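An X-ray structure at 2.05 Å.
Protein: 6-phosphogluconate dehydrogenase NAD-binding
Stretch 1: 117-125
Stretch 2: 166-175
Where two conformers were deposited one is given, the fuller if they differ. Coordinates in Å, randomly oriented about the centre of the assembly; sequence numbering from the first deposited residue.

Stretch 1 117-125: HYVGAPIFA
Stretch 2 166-175: DPGAANVIKL

Stretch 1 is extended, with strand at 117-120 and 123-124 and a break at Ala 121 (phi/psi -138/52) and Pro 122 (-60/144). Stretch 2 begins with a type I turn from Asp 166 to Ala 169 and is helical from Ala 169 onward. The two run in the same sense: the CA atoms of Gly 120 and Pro 167 lie 5.4 Å apart, those of Pro 122 and Asn 171 6.2 Å. Together they bury 462 Å².

Asp 166 does not touch stretch 1; it prepares the helix. Its side chain (chi1 t, chi2 4°) accepts a capping bond from Gly 168 N at Asp 166 OD1, 3.0 Å, while Ala 169 N donates to Asp 166 O at 3.1 Å, closing the turn. Pro 167, at -59/-22, suits the second position of this turn because its ring already fixes phi near that value. Pro 167 CB lies 4.1 Å from Tyr 118 CD2, an apolar contact oblique to the tyrosine ring, whose chi1 is t and chi2 97°. Beside it, Pro 167 O is 3.7 Å from Gly 120 CA. An ideal CB on Gly 120 would sit 2.5 Å from Pro 167 O, a clash, so the absence of a side chain permits the close approach.

Gly 168 (-99/-3) and Ala 169 lead into the helix without contacting stretch 1. Ala 170 points its CB toward the strand; this small methyl fits 3.8 Å from Gly 120 O and 3.7 Å from Pro 122 CD. Pro 122, C-gamma endo, also places CG 3.5 Å from Ala 170 O. Asn 171 (chi1 m, chi2 121°) sets out sideways, but its end comes nearer, bringing ND2 to 3.9 Å from Pro 122 CG.

Val 172 (t) points away. One residue on, Ile 173 (m, m) starts sideways and its end leads away, yet its CG2 remains 4.0 Å from Phe 124 CZ, adding apolar packing.

Lys 174 covers Phe 124 (chi1 m, chi2 -113°) and reaches past it. Its CA is 3.4 Å from Phe 124 CZ. With chi angles t, p, t, t, Lys 174 exploits both aliphatic and charged character: CB packs 3.6 Å from Pro 122 CB, CD stands 4.1 Å from the centroid of the Phe 124 ring, 12° off the normal, and NZ makes a cation-pi contact 5.0 Å from that centroid. Lys 174 NZ also donates to Ile 123 O at 3.0 Å, the only hydrogen bond between the stretches.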

# COMPACT_ATOMS: atom_id res chain seq x y z
N HIS B 117 -10.34 -30.34 17.87
CA HIS B 117 -9.40 -29.63 17.00
C HIS B 117 -9.73 -28.16 16.92
O HIS B 117 -10.87 -27.78 16.63
CB HIS B 117 -9.40 -30.23 15.58
CG HIS B 117 -9.25 -31.72 15.53
ND1 HIS B 117 -8.03 -32.31 15.70
CD2 HIS B 117 -10.16 -32.68 15.25
CE1 HIS B 117 -8.22 -33.61 15.55
NE2 HIS B 117 -9.51 -33.88 15.34
N TYR B 118 -8.72 -27.33 17.12
CA TYR B 118 -8.83 -25.90 16.98
C TYR B 118 -8.36 -25.49 15.60
O TYR B 118 -7.26 -25.85 15.21
CB TYR B 118 -7.99 -25.22 18.04
CG TYR B 118 -8.04 -23.72 17.98
CD1 TYR B 118 -8.90 -23.00 18.80
CD2 TYR B 118 -7.15 -23.00 17.19
CE1 TYR B 118 -8.84 -21.62 18.88
CE2 TYR B 118 -7.16 -21.60 17.17
CZ TYR B 118 -8.01 -20.92 18.02
OH TYR B 118 -8.05 -19.55 18.04
N VAL B 119 -9.19 -24.78 14.87
CA VAL B 119 -8.81 -24.23 13.55
C VAL B 119 -8.76 -22.72 13.64
O VAL B 119 -9.78 -22.10 13.92
CB VAL B 119 -9.77 -24.69 12.46
CG1 VAL B 119 -9.52 -23.95 11.15
CG2 VAL B 119 -9.63 -26.19 12.25
N GLY B 120 -7.57 -22.14 13.43
CA GLY B 120 -7.40 -20.70 13.37
C GLY B 120 -7.97 -20.21 12.07
O GLY B 120 -7.62 -20.76 11.02
N ALA B 121 -9.00 -19.35 12.12
CA ALA B 121 -9.75 -19.00 10.89
C ALA B 121 -10.07 -17.53 10.80
O ALA B 121 -11.21 -17.18 10.55
CB ALA B 121 -11.03 -19.82 10.81
N PRO B 122 -9.07 -16.66 10.95
CA PRO B 122 -9.34 -15.20 10.87
C PRO B 122 -9.92 -14.79 9.53
O PRO B 122 -9.52 -15.33 8.50
CB PRO B 122 -7.97 -14.58 11.11
CG PRO B 122 -6.98 -15.67 10.84
CD PRO B 122 -7.65 -16.93 11.23
N ILE B 123 -10.83 -13.82 9.55
CA ILE B 123 -11.53 -13.36 8.35
C ILE B 123 -11.02 -11.98 7.91
O ILE B 123 -10.81 -11.08 8.74
CB ILE B 123 -13.09 -13.37 8.55
CG1 ILE B 123 -13.84 -13.08 7.23
CG2 ILE B 123 -13.55 -12.43 9.66
CD1 ILE B 123 -15.34 -13.39 7.30
N PHE B 124 -10.88 -11.83 6.58
CA PHE B 124 -10.45 -10.61 5.93
C PHE B 124 -11.67 -10.11 5.23
O PHE B 124 -11.91 -10.44 4.07
CB PHE B 124 -9.29 -10.89 4.95
CG PHE B 124 -8.06 -11.50 5.59
CD1 PHE B 124 -6.87 -10.79 5.66
CD2 PHE B 124 -8.11 -12.76 6.19
CE1 PHE B 124 -5.73 -11.37 6.20
CE2 PHE B 124 -7.00 -13.30 6.82
CZ PHE B 124 -5.80 -12.64 6.76
N ALA B 125 -12.52 -9.42 5.99
CA ALA B 125 -13.78 -8.91 5.44
C ALA B 125 -14.44 -7.94 6.37
O ALA B 125 -14.68 -8.27 7.52
CB ALA B 125 -14.76 -10.08 5.20
N ASP B 166 0.20 -25.49 11.78
CA ASP B 166 0.39 -24.63 12.95
C ASP B 166 -0.93 -23.89 13.26
O ASP B 166 -1.34 -23.05 12.45
CB ASP B 166 1.55 -23.63 12.66
CG ASP B 166 1.76 -22.48 13.67
OD1 ASP B 166 1.06 -22.44 14.71
OD2 ASP B 166 2.62 -21.63 13.42
N PRO B 167 -1.60 -24.14 14.40
CA PRO B 167 -2.89 -23.47 14.65
C PRO B 167 -2.86 -21.94 14.69
O PRO B 167 -3.90 -21.35 14.50
CB PRO B 167 -3.33 -24.04 16.02
CG PRO B 167 -2.07 -24.60 16.61
CD PRO B 167 -1.32 -25.13 15.46
N GLY B 168 -1.73 -21.32 14.93
CA GLY B 168 -1.61 -19.88 14.98
C GLY B 168 -1.08 -19.25 13.70
O GLY B 168 -0.97 -18.04 13.63
N ALA B 169 -0.70 -20.04 12.69
CA ALA B 169 -0.19 -19.47 11.42
C ALA B 169 -1.16 -18.51 10.69
O ALA B 169 -0.73 -17.46 10.19
CB ALA B 169 0.19 -20.59 10.48
N ALA B 170 -2.45 -18.87 10.56
CA ALA B 170 -3.37 -17.98 9.87
C ALA B 170 -3.47 -16.65 10.60
O ALA B 170 -3.58 -15.58 9.97
CB ALA B 170 -4.73 -18.63 9.74
N ASN B 171 -3.40 -16.71 11.95
CA ASN B 171 -3.41 -15.50 12.81
C ASN B 171 -2.26 -14.59 12.50
O ASN B 171 -2.42 -13.38 12.53
CB ASN B 171 -3.38 -15.89 14.26
CG ASN B 171 -4.62 -16.58 14.72
OD1 ASN B 171 -4.57 -17.70 15.19
ND2 ASN B 171 -5.76 -15.94 14.58
N VAL B 172 -1.10 -15.15 12.13
CA VAL B 172 0.07 -14.34 11.74
C VAL B 172 -0.27 -13.59 10.46
O VAL B 172 0.05 -12.40 10.33
CB VAL B 172 1.38 -15.18 11.55
CG1 VAL B 172 2.50 -14.33 11.00
CG2 VAL B 172 1.80 -15.86 12.82
N ILE B 173 -0.96 -14.26 9.52
CA ILE B 173 -1.29 -13.63 8.23
C ILE B 173 -2.25 -12.46 8.47
O ILE B 173 -2.10 -11.44 7.86
CB ILE B 173 -1.85 -14.62 7.17
CG1 ILE B 173 -0.96 -15.85 6.96
CG2 ILE B 173 -2.12 -13.92 5.81
CD1 ILE B 173 0.48 -15.51 6.57
N LYS B 174 -3.24 -12.64 9.35
CA LYS B 174 -4.24 -11.62 9.66
C LYS B 174 -3.57 -10.36 10.25
O LYS B 174 -3.85 -9.26 9.79
CB LYS B 174 -5.27 -12.19 10.61
CG LYS B 174 -6.32 -11.20 11.08
CD LYS B 174 -7.08 -10.51 9.95
CE LYS B 174 -8.21 -9.70 10.52
NZ LYS B 174 -8.92 -8.92 9.50
N LEU B 175 -2.68 -10.56 11.24
CA LEU B 175 -1.93 -9.46 11.85
C LEU B 175 -1.09 -8.76 10.81
O LEU B 175 -1.09 -7.54 10.78
CB LEU B 175 -1.03 -9.98 13.00
CG LEU B 175 -1.77 -10.53 14.25
CD1 LEU B 175 -0.80 -11.02 15.28
CD2 LEU B 175 -2.77 -9.54 14.77